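Local coordinates for stringent starvation protein A homolog (Haemophilus influenzae, PDB 3LYK) that probably forms an equimolar complex with the RNA polymerase holoenzyme but not with the core enzyme, and has a glutathione S-transferase-type fold, at residues 71-76 and 94-99; 142-147 and 152-157. All coordinates share one frame; numbering follows the deposited sequence.

Contact 1 (71-76 and 94-99); sequences IMEYLD and KDRLLM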
ATOM      1  N   ILE B  71      -5.487  -1.663   7.314  1.00 17.89           N
ATOM      2  CA  ILE B  71      -6.100  -1.579   8.652  1.00 16.37           C
ATOM      3  C   ILE B  71      -6.001  -0.190   9.287  1.00 15.11           C
ATOM      4  O   ILE B  71      -6.991   0.350   9.803  1.00 16.20           O
ATOM      5  CB  ILE B  71      -5.515  -2.680   9.587  1.00 16.80           C
ATOM      6  CG1 ILE B  71      -6.096  -4.035   9.156  1.00 16.59           C
ATOM      7  CG2 ILE B  71      -5.835  -2.372  11.102  1.00 14.62           C
ATOM      8  CD1 ILE B  71      -5.325  -5.235   9.762  1.00 18.97           C
HETATM    9  N   MSE B  72      -4.818   0.385   9.257  1.00 15.39           N
HETATM   10  CA  MSE B  72      -4.596   1.682   9.890  1.00 17.51           C
HETATM   11  C   MSE B  72      -5.378   2.796   9.253  1.00 17.78           C
HETATM   12  O   MSE B  72      -5.927   3.668   9.958  1.00 17.60           O
HETATM   13  CB  MSE B  72      -3.093   2.034   9.924  1.00 16.29           C
HETATM   14  CG  MSE B  72      -2.317   1.096  10.915  1.00 20.75           C
HETATM   15 SE   MSE B  72      -0.448   1.709  10.996  1.00 31.52          SE
HETATM   16  CE  MSE B  72       0.073   0.785   9.429  1.00 23.55           C
ATOM     17  N   GLU B  73      -5.426   2.790   7.920  1.00 17.24           N
ATOM     18  CA  GLU B  73      -6.240   3.798   7.246  1.00 18.21           C
ATOM     19  C   GLU B  73      -7.710   3.578   7.501  1.00 16.83           C
ATOM     20  O   GLU B  73      -8.422   4.528   7.705  1.00 18.31           O
ATOM     21  CB  GLU B  73      -5.909   3.892   5.740  1.00 19.24           C
ATOM     22  CG  GLU B  73      -4.539   4.633   5.527  1.00 23.03           C
ATOM     23  CD  GLU B  73      -4.459   5.432   4.185  1.00 31.91           C
ATOM     24  OE1 GLU B  73      -5.434   6.195   3.870  1.00 30.29           O
ATOM     25  OE2 GLU B  73      -3.410   5.293   3.481  1.00 32.04           O
ATOM     26  N   TYR B  74      -8.166   2.330   7.505  1.00 15.64           N
ATOM     27  CA  TYR B  74      -9.530   2.051   7.936  1.00 15.55           C
ATOM     28  C   TYR B  74      -9.862   2.639   9.323  1.00 16.12           C
ATOM     29  O   TYR B  74     -10.936   3.256   9.539  1.00 15.24           O
ATOM     30  CB  TYR B  74      -9.755   0.534   7.920  1.00 15.55           C
ATOM     31  CG  TYR B  74     -11.031   0.089   8.651  1.00 17.30           C
ATOM     32  CD1 TYR B  74     -12.299   0.333   8.097  1.00 18.72           C
ATOM     33  CD2 TYR B  74     -10.966  -0.557   9.903  1.00 15.09           C
ATOM     34  CE1 TYR B  74     -13.493  -0.054   8.773  1.00 19.97           C
ATOM     35  CE2 TYR B  74     -12.125  -0.935  10.564  1.00 18.35           C
ATOM     36  CZ  TYR B  74     -13.381  -0.687   9.994  1.00 21.58           C
ATOM     37  OH  TYR B  74     -14.525  -1.083  10.637  1.00 20.34           O
ATOM     38  N   LEU B  75      -8.948   2.451  10.277  1.00 15.73           N
ATOM     39  CA  LEU B  75      -9.237   2.922  11.655  1.00 16.12           C
ATOM     40  C   LEU B  75      -9.234   4.454  11.678  1.00 17.10           C
ATOM     41  O   LEU B  75     -10.101   5.060  12.329  1.00 17.13           O
ATOM     42  CB  LEU B  75      -8.200   2.370  12.638  1.00 14.31           C
ATOM     43  CG  LEU B  75      -8.293   0.876  12.877  1.00 16.44           C
ATOM     44  CD1 LEU B  75      -7.066   0.307  13.628  1.00 15.04           C
ATOM     45  CD2 LEU B  75      -9.613   0.484  13.612  1.00 15.13           C
ATOM     46  N   ASP B  76      -8.278   5.089  10.983  1.00 16.74           N
ATOM     47  CA  ASP B  76      -8.235   6.530  10.948  1.00 17.61           C
ATOM     48  C   ASP B  76      -9.489   7.126  10.285  1.00 18.61           C
ATOM     49  O   ASP B  76      -9.970   8.187  10.725  1.00 19.03           O
ATOM     50  CB  ASP B  76      -6.990   7.039  10.208  1.00 17.77           C
ATOM     51  CG  ASP B  76      -6.703   8.510  10.496  1.00 21.00           C
ATOM     52  OD1 ASP B  76      -6.578   8.883  11.712  1.00 18.81           O
ATOM     53  OD2 ASP B  76      -6.578   9.324   9.516  1.00 19.84           O
ATOM     54  N   LYS B  94       2.550  13.010   0.814  1.00 19.73           N
ATOM     55  CA  LYS B  94       3.931  12.973   1.351  1.00 21.54           C
ATOM     56  C   LYS B  94       4.067  11.988   2.504  1.00 20.77           C
ATOM     57  O   LYS B  94       5.023  11.244   2.544  1.00 21.33           O
ATOM     58  CB  LYS B  94       4.433  14.355   1.745  1.00 21.44           C
ATOM     59  CG  LYS B  94       4.373  15.273   0.544  1.00 25.71           C
ATOM     60  CD  LYS B  94       5.632  16.060   0.323  1.00 36.60           C
ATOM     61  CE  LYS B  94       5.323  17.494   0.528  1.00 38.15           C
ATOM     62  NZ  LYS B  94       4.309  17.440   1.591  1.00 41.25           N
ATOM     63  N   ASP B  95       3.086  11.948   3.405  1.00 20.67           N
ATOM     64  CA  ASP B  95       3.126  10.967   4.515  1.00 20.56           C
ATOM     65  C   ASP B  95       3.063   9.537   4.035  1.00 19.59           C
ATOM     66  O   ASP B  95       3.756   8.652   4.576  1.00 19.46           O
ATOM     67  CB  ASP B  95       1.994  11.224   5.506  1.00 20.90           C
ATOM     68  CG  ASP B  95       2.263  12.447   6.357  1.00 24.98           C
ATOM     69  OD1 ASP B  95       3.394  12.991   6.268  1.00 29.90           O
ATOM     70  OD2 ASP B  95       1.363  12.868   7.101  1.00 29.03           O
ATOM     71  N   ARG B  96       2.209   9.289   3.043  1.00 18.25           N
ATOM     72  CA  ARG B  96       2.122   7.958   2.455  1.00 18.92           C
ATOM     73  C   ARG B  96       3.437   7.527   1.827  1.00 19.18           C
ATOM     74  O   ARG B  96       3.845   6.346   1.921  1.00 18.86           O
ATOM     75  CB  ARG B  96       0.983   7.880   1.416  1.00 18.75           C
ATOM     76  CG  ARG B  96      -0.435   7.777   2.049  1.00 22.10           C
ATOM     77  CD  ARG B  96      -1.454   7.355   1.031  1.00 23.33           C
ATOM     78  NE  ARG B  96      -2.785   7.324   1.625  1.00 21.87           N
ATOM     79  CZ  ARG B  96      -3.735   8.232   1.390  1.00 26.41           C
ATOM     80  NH1 ARG B  96      -3.505   9.259   0.552  1.00 23.79           N
ATOM     81  NH2 ARG B  96      -4.930   8.102   1.970  1.00 21.19           N
ATOM     82  N   LEU B  97       4.079   8.463   1.128  1.00 21.13           N
ATOM     83  CA  LEU B  97       5.335   8.142   0.437  1.00 22.42           C
ATOM     84  C   LEU B  97       6.457   7.868   1.462  1.00 21.87           C
ATOM     85  O   LEU B  97       7.264   6.943   1.304  1.00 21.92           O
ATOM     86  CB  LEU B  97       5.737   9.283  -0.494  1.00 22.73           C
ATOM     87  CG  LEU B  97       6.807   8.843  -1.504  1.00 27.52           C
ATOM     88  CD1 LEU B  97       6.289   7.729  -2.374  1.00 30.42           C
ATOM     89  CD2 LEU B  97       7.302  10.006  -2.378  1.00 29.23           C
ATOM     90  N   LEU B  98       6.470   8.676   2.518  1.00 22.25           N
ATOM     91  CA  LEU B  98       7.392   8.493   3.648  1.00 23.45           C
ATOM     92  C   LEU B  98       7.244   7.114   4.281  1.00 22.58           C
ATOM     93  O   LEU B  98       8.228   6.416   4.518  1.00 22.15           O
ATOM     94  CB  LEU B  98       7.102   9.587   4.674  1.00 25.07           C
ATOM     95  CG  LEU B  98       8.147  10.143   5.606  1.00 29.44           C
ATOM     96  CD1 LEU B  98       9.514  10.140   4.922  1.00 33.72           C
ATOM     97  CD2 LEU B  98       7.713  11.567   5.907  1.00 32.39           C
HETATM   98  N   MSE B  99       6.000   6.685   4.465  1.00 21.61           N
HETATM   99  CA  MSE B  99       5.715   5.388   5.037  1.00 21.33           C
HETATM  100  C   MSE B  99       6.218   4.270   4.176  1.00 22.19           C
HETATM  101  O   MSE B  99       6.863   3.322   4.667  1.00 20.44           O
HETATM  102  CB  MSE B  99       4.204   5.242   5.311  1.00 20.69           C
HETATM  103  CG  MSE B  99       3.787   6.034   6.589  1.00 23.55           C
HETATM  104 SE   MSE B  99       1.845   5.940   6.906  1.00 34.50          SE
HETATM  105  CE  MSE B  99       1.121   7.520   6.063  1.00 23.55           C
TER

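Contact 2 (142-147 and 152-157); sequences MPYFMN and LVDCYV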
HETATM    1  N   MSE B 142      10.857  19.928  13.402  1.00 48.67           N
HETATM    2  CA  MSE B 142       9.554  19.430  13.888  1.00 44.88           C
HETATM    3  C   MSE B 142       9.666  18.316  14.920  1.00 40.97           C
HETATM    4  O   MSE B 142      10.541  17.486  14.800  1.00 40.80           O
HETATM    5  CB  MSE B 142       8.690  19.001  12.703  1.00 44.87           C
HETATM    6  CG  MSE B 142       8.294  20.177  11.823  1.00 46.10           C
HETATM    7 SE   MSE B 142       7.230  19.569  10.325  1.00 51.16          SE
HETATM    8  CE  MSE B 142       8.678  18.963   9.159  1.00 47.21           C
ATOM      9  N   PRO B 143       8.775  18.302  15.928  1.00 37.71           N
ATOM     10  CA  PRO B 143       8.922  17.296  16.993  1.00 35.64           C
ATOM     11  C   PRO B 143       8.539  15.854  16.611  1.00 33.99           C
ATOM     12  O   PRO B 143       9.073  14.934  17.207  1.00 33.24           O
ATOM     13  CB  PRO B 143       8.022  17.816  18.119  1.00 34.96           C
ATOM     14  CG  PRO B 143       7.017  18.717  17.449  1.00 36.38           C
ATOM     15  CD  PRO B 143       7.705  19.281  16.220  1.00 37.19           C
ATOM     16  N   TYR B 144       7.634  15.653  15.648  1.00 31.60           N
ATOM     17  CA  TYR B 144       7.325  14.291  15.182  1.00 30.02           C
ATOM     18  C   TYR B 144       7.938  14.075  13.829  1.00 29.95           C
ATOM     19  O   TYR B 144       8.558  14.984  13.310  1.00 30.93           O
ATOM     20  CB  TYR B 144       5.830  14.000  15.237  1.00 28.96           C
ATOM     21  CG  TYR B 144       5.359  14.025  16.659  1.00 28.35           C
ATOM     22  CD1 TYR B 144       5.449  12.875  17.464  1.00 26.18           C
ATOM     23  CD2 TYR B 144       4.876  15.200  17.226  1.00 26.97           C
ATOM     24  CE1 TYR B 144       5.043  12.911  18.784  1.00 28.63           C
ATOM     25  CE2 TYR B 144       4.460  15.244  18.541  1.00 26.79           C
ATOM     26  CZ  TYR B 144       4.562  14.106  19.315  1.00 29.56           C
ATOM     27  OH  TYR B 144       4.138  14.139  20.614  1.00 31.63           O
ATOM     28  N   PHE B 145       7.859  12.869  13.282  1.00 29.64           N
ATOM     29  CA  PHE B 145       8.705  12.558  12.151  1.00 30.03           C
ATOM     30  C   PHE B 145       8.190  13.258  10.876  1.00 30.85           C
ATOM     31  O   PHE B 145       7.255  12.777  10.238  1.00 30.22           O
ATOM     32  CB  PHE B 145       8.822  11.054  11.969  1.00 28.57           C
ATOM     33  CG  PHE B 145       9.953  10.654  11.126  1.00 29.94           C
ATOM     34  CD1 PHE B 145      11.171  10.316  11.693  1.00 30.03           C
ATOM     35  CD2 PHE B 145       9.827  10.609   9.735  1.00 31.23           C
ATOM     36  CE1 PHE B 145      12.255   9.920  10.893  1.00 29.14           C
ATOM     37  CE2 PHE B 145      10.898  10.201   8.927  1.00 32.46           C
ATOM     38  CZ  PHE B 145      12.120   9.883   9.511  1.00 31.69           C
HETATM   39  N   MSE B 146       8.811  14.394  10.544  1.00 32.03           N
HETATM   40  CA  MSE B 146       8.439  15.232   9.386  1.00 33.72           C
HETATM   41  C   MSE B 146       7.030  15.756   9.588  1.00 33.93           C
HETATM   42  O   MSE B 146       6.335  15.989   8.624  1.00 34.07           O
HETATM   43  CB  MSE B 146       8.471  14.442   8.062  1.00 34.09           C
HETATM   44  CG  MSE B 146       9.841  14.030   7.565  1.00 39.48           C
HETATM   45 SE   MSE B 146      10.905  15.660   7.237  1.00 54.43          SE
HETATM   46  CE  MSE B 146      10.283  16.137   5.416  1.00 49.37           C
ATOM     47  N   ASN B 147       6.588  15.886  10.837  1.00 33.70           N
ATOM     48  CA  ASN B 147       5.265  16.418  11.116  1.00 34.03           C
ATOM     49  C   ASN B 147       5.256  17.150  12.437  1.00 33.85           C
ATOM     50  O   ASN B 147       6.071  16.857  13.328  1.00 33.05           O
ATOM     51  CB  ASN B 147       4.171  15.321  11.088  1.00 34.02           C
ATOM     52  CG  ASN B 147       3.702  14.986   9.647  1.00 37.04           C
ATOM     53  OD1 ASN B 147       3.107  15.829   8.983  1.00 40.63           O
ATOM     54  ND2 ASN B 147       4.014  13.783   9.158  1.00 35.04           N
ATOM     55  N   LEU B 152       0.399   8.637  11.636  1.00 18.75           N
ATOM     56  CA  LEU B 152       0.722   7.310  11.104  1.00 18.47           C
ATOM     57  C   LEU B 152       2.191   7.109  10.762  1.00 19.22           C
ATOM     58  O   LEU B 152       2.680   5.994  10.887  1.00 19.54           O
ATOM     59  CB  LEU B 152      -0.175   6.934   9.908  1.00 18.24           C
ATOM     60  CG  LEU B 152      -1.688   6.814  10.153  1.00 18.74           C
ATOM     61  CD1 LEU B 152      -2.436   6.318   8.850  1.00 17.99           C
ATOM     62  CD2 LEU B 152      -2.013   5.888  11.346  1.00 17.05           C
ATOM     63  N   VAL B 153       2.892   8.145  10.302  1.00 18.67           N
ATOM     64  CA  VAL B 153       4.345   7.987  10.020  1.00 19.95           C
ATOM     65  C   VAL B 153       5.110   7.576  11.317  1.00 20.04           C
ATOM     66  O   VAL B 153       5.981   6.691  11.307  1.00 20.20           O
ATOM     67  CB  VAL B 153       4.948   9.292   9.435  1.00 20.10           C
ATOM     68  CG1 VAL B 153       6.444   9.131   9.150  1.00 21.30           C
ATOM     69  CG2 VAL B 153       4.177   9.718   8.117  1.00 20.84           C
ATOM     70  N   ASP B 154       4.746   8.191  12.430  1.00 20.25           N
ATOM     71  CA  ASP B 154       5.335   7.836  13.738  1.00 21.06           C
ATOM     72  C   ASP B 154       4.974   6.401  14.140  1.00 21.76           C
ATOM     73  O   ASP B 154       5.775   5.726  14.785  1.00 21.86           O
ATOM     74  CB  ASP B 154       4.879   8.844  14.791  1.00 20.36           C
ATOM     75  CG  ASP B 154       5.225  10.257  14.392  1.00 22.42           C
ATOM     76  OD1 ASP B 154       6.434  10.592  14.370  1.00 22.11           O
ATOM     77  OD2 ASP B 154       4.290  11.021  14.021  1.00 27.14           O
ATOM     78  N   CYS B 155       3.798   5.920  13.706  1.00 21.33           N
ATOM     79  CA  CYS B 155       3.431   4.530  13.904  1.00 21.56           C
ATOM     80  C   CYS B 155       4.316   3.589  13.092  1.00 21.19           C
ATOM     81  O   CYS B 155       4.350   2.396  13.383  1.00 20.81           O
ATOM     82  CB  CYS B 155       1.951   4.288  13.603  1.00 20.84           C
ATOM     83  SG  CYS B 155       0.891   5.288  14.696  1.00 24.62           S
ATOM     84  N   TYR B 156       5.020   4.112  12.081  1.00 21.43           N
ATOM     85  CA  TYR B 156       6.014   3.294  11.382  1.00 22.06           C
ATOM     86  C   TYR B 156       7.392   3.438  12.054  1.00 21.69           C
ATOM     87  O   TYR B 156       8.126   2.474  12.155  1.00 21.97           O
ATOM     88  CB  TYR B 156       6.155   3.688   9.877  1.00 22.24           C
ATOM     89  CG  TYR B 156       5.132   3.046   8.950  1.00 24.22           C
ATOM     90  CD1 TYR B 156       3.783   3.414   9.021  1.00 23.45           C
ATOM     91  CD2 TYR B 156       5.508   2.085   8.005  1.00 25.23           C
ATOM     92  CE1 TYR B 156       2.830   2.838   8.201  1.00 25.64           C
ATOM     93  CE2 TYR B 156       4.529   1.487   7.149  1.00 26.08           C
ATOM     94  CZ  TYR B 156       3.207   1.882   7.265  1.00 25.41           C
ATOM     95  OH  TYR B 156       2.218   1.344   6.477  1.00 25.78           O
ATOM     96  N   VAL B 157       7.767   4.654  12.438  1.00 21.37           N
ATOM     97  CA  VAL B 157       9.102   4.876  12.985  1.00 22.36           C
ATOM     98  C   VAL B 157       9.248   4.311  14.431  1.00 22.93           C
ATOM     99  O   VAL B 157      10.226   3.603  14.718  1.00 24.30           O
ATOM    100  CB  VAL B 157       9.517   6.379  12.894  1.00 22.69           C
ATOM    101  CG1 VAL B 157      10.906   6.597  13.454  1.00 19.71           C
ATOM    102  CG2 VAL B 157       9.480   6.869  11.393  1.00 22.68           C
TER
HETATM  103  O   HOH W   1       4.704  12.208  11.617  1.00 27.31           O

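Contact 1 (71-76 and 94-99)
Glu73 and Arg96 reach across from two helices whose backbones stay well apart, the nearest CA atoms, those of this same pair, being 10.5 Å from each other. What joins the segments is a bidentate salt bridge. Arg96 presents the side of its guanidinium, giving one nitrogen to each carboxylate oxygen: NH2 donates to Glu73 OE1 at 2.7 Å and NE to Glu73 OE2 at 2.8 Å. Both bonds are close to straight, with N-H...O angles of 169° and 176°. Each oxygen is met on its syn side and lies near the guanidinium plane, and the two flat groups are only 22° from coplanar, so the paired bonds resist rotation of either group about its last torsion. The arginine gains its reach from a chain extended from CG to NE, whereas the glutamate bends at chi2, and the two side chains meet at about a right angle.

Charge continues beyond the pair. Arg96 NH2 also forms a salt bridge with Glu77 of the second subunit, and the Arg96 side chains of both subunits pack on each other, which places this buried ion pair at the dimer interface.

The salt bridge is the only close side-chain contact between the two segments; Met72 and Met99, both selenomethionines, start out toward the other segment, yet each packs on Tyr156 of helix 152-165. Helix 68-78 lies with Ile71 and Tyr74 against strand 63-66 of the thioredoxin-like domain and with Ile71, Met72 and Leu75 against helix 16-27, while Glu73 extends to helix 89-115 of the all-helical domain.

Contact 2 (142-147 and 152-157)
The Phe145 ring carries Val157 on one face, with CG2 placed 3.9 Å from the ring centroid and 14° off the normal, a CH-pi contact shifted slightly toward the rim. Val153 comes in obliquely, its CG1 3.7 Å from Phe145 CD2, and both valines run across the phenylalanine at about a right angle. The ring reaches them because its CG stands anti to the backbone N (chi1 -163°), which lays the ring against Val153 and Val157. At the edge of the Tyr144 ring, near its plane, lies Asp154 OD1; the carboxylate is turned 75° from that ring, and its OD2 comes within 3.6 Å of Tyr144 CB.

Tyr144 to Asn147 form a type II beta turn, and Asp154 of helix 152-165, in the helical C-terminal domain of the GST fold, binds this turn. OD1 accepts the Phe145 N-H through its syn lone pair at 2.9 Å in a nearly straight bond, and also bonds to Tyr182 OH of helix 176-187. OD2 takes the Gly151 N-H. This is consistent with the aspartate half of the capping box known at this helix in GST proteins, without the reciprocal side-chain bond, since glycine has no side chain to return it.

A water bridges turn and helix. It donates to Asp154 OD2 at 2.7 Å and to Phe145 O at 3.0 Å, and accepts from Asn147 ND2, also at 3.0 Å. The same ND2 bonds to Asp95 on helix 89-115, while Val153 CG2 packs beside the amide.

Contact 1 precedes contact 2 along the chain, and their centres lie 11 Å apart, each about 11 Å from the centre of the chain. Contact 1 bridges the thioredoxin-like and helical domains, whereas contact 2 lies wholly within the helical one. They touch where helix 89-115 meets the turn of contact 2: Leu98 CD2 packs on Met146 CG at 3.7 Å, next to the probable hydrogen bond of Asp95 with Asn147. Through Tyr156, helix 152-165 touches both helices of contact 1, linking the domain junction to the helical core. Contact 1 also faces the second subunit, while no other chain of the assembly touches contact 2.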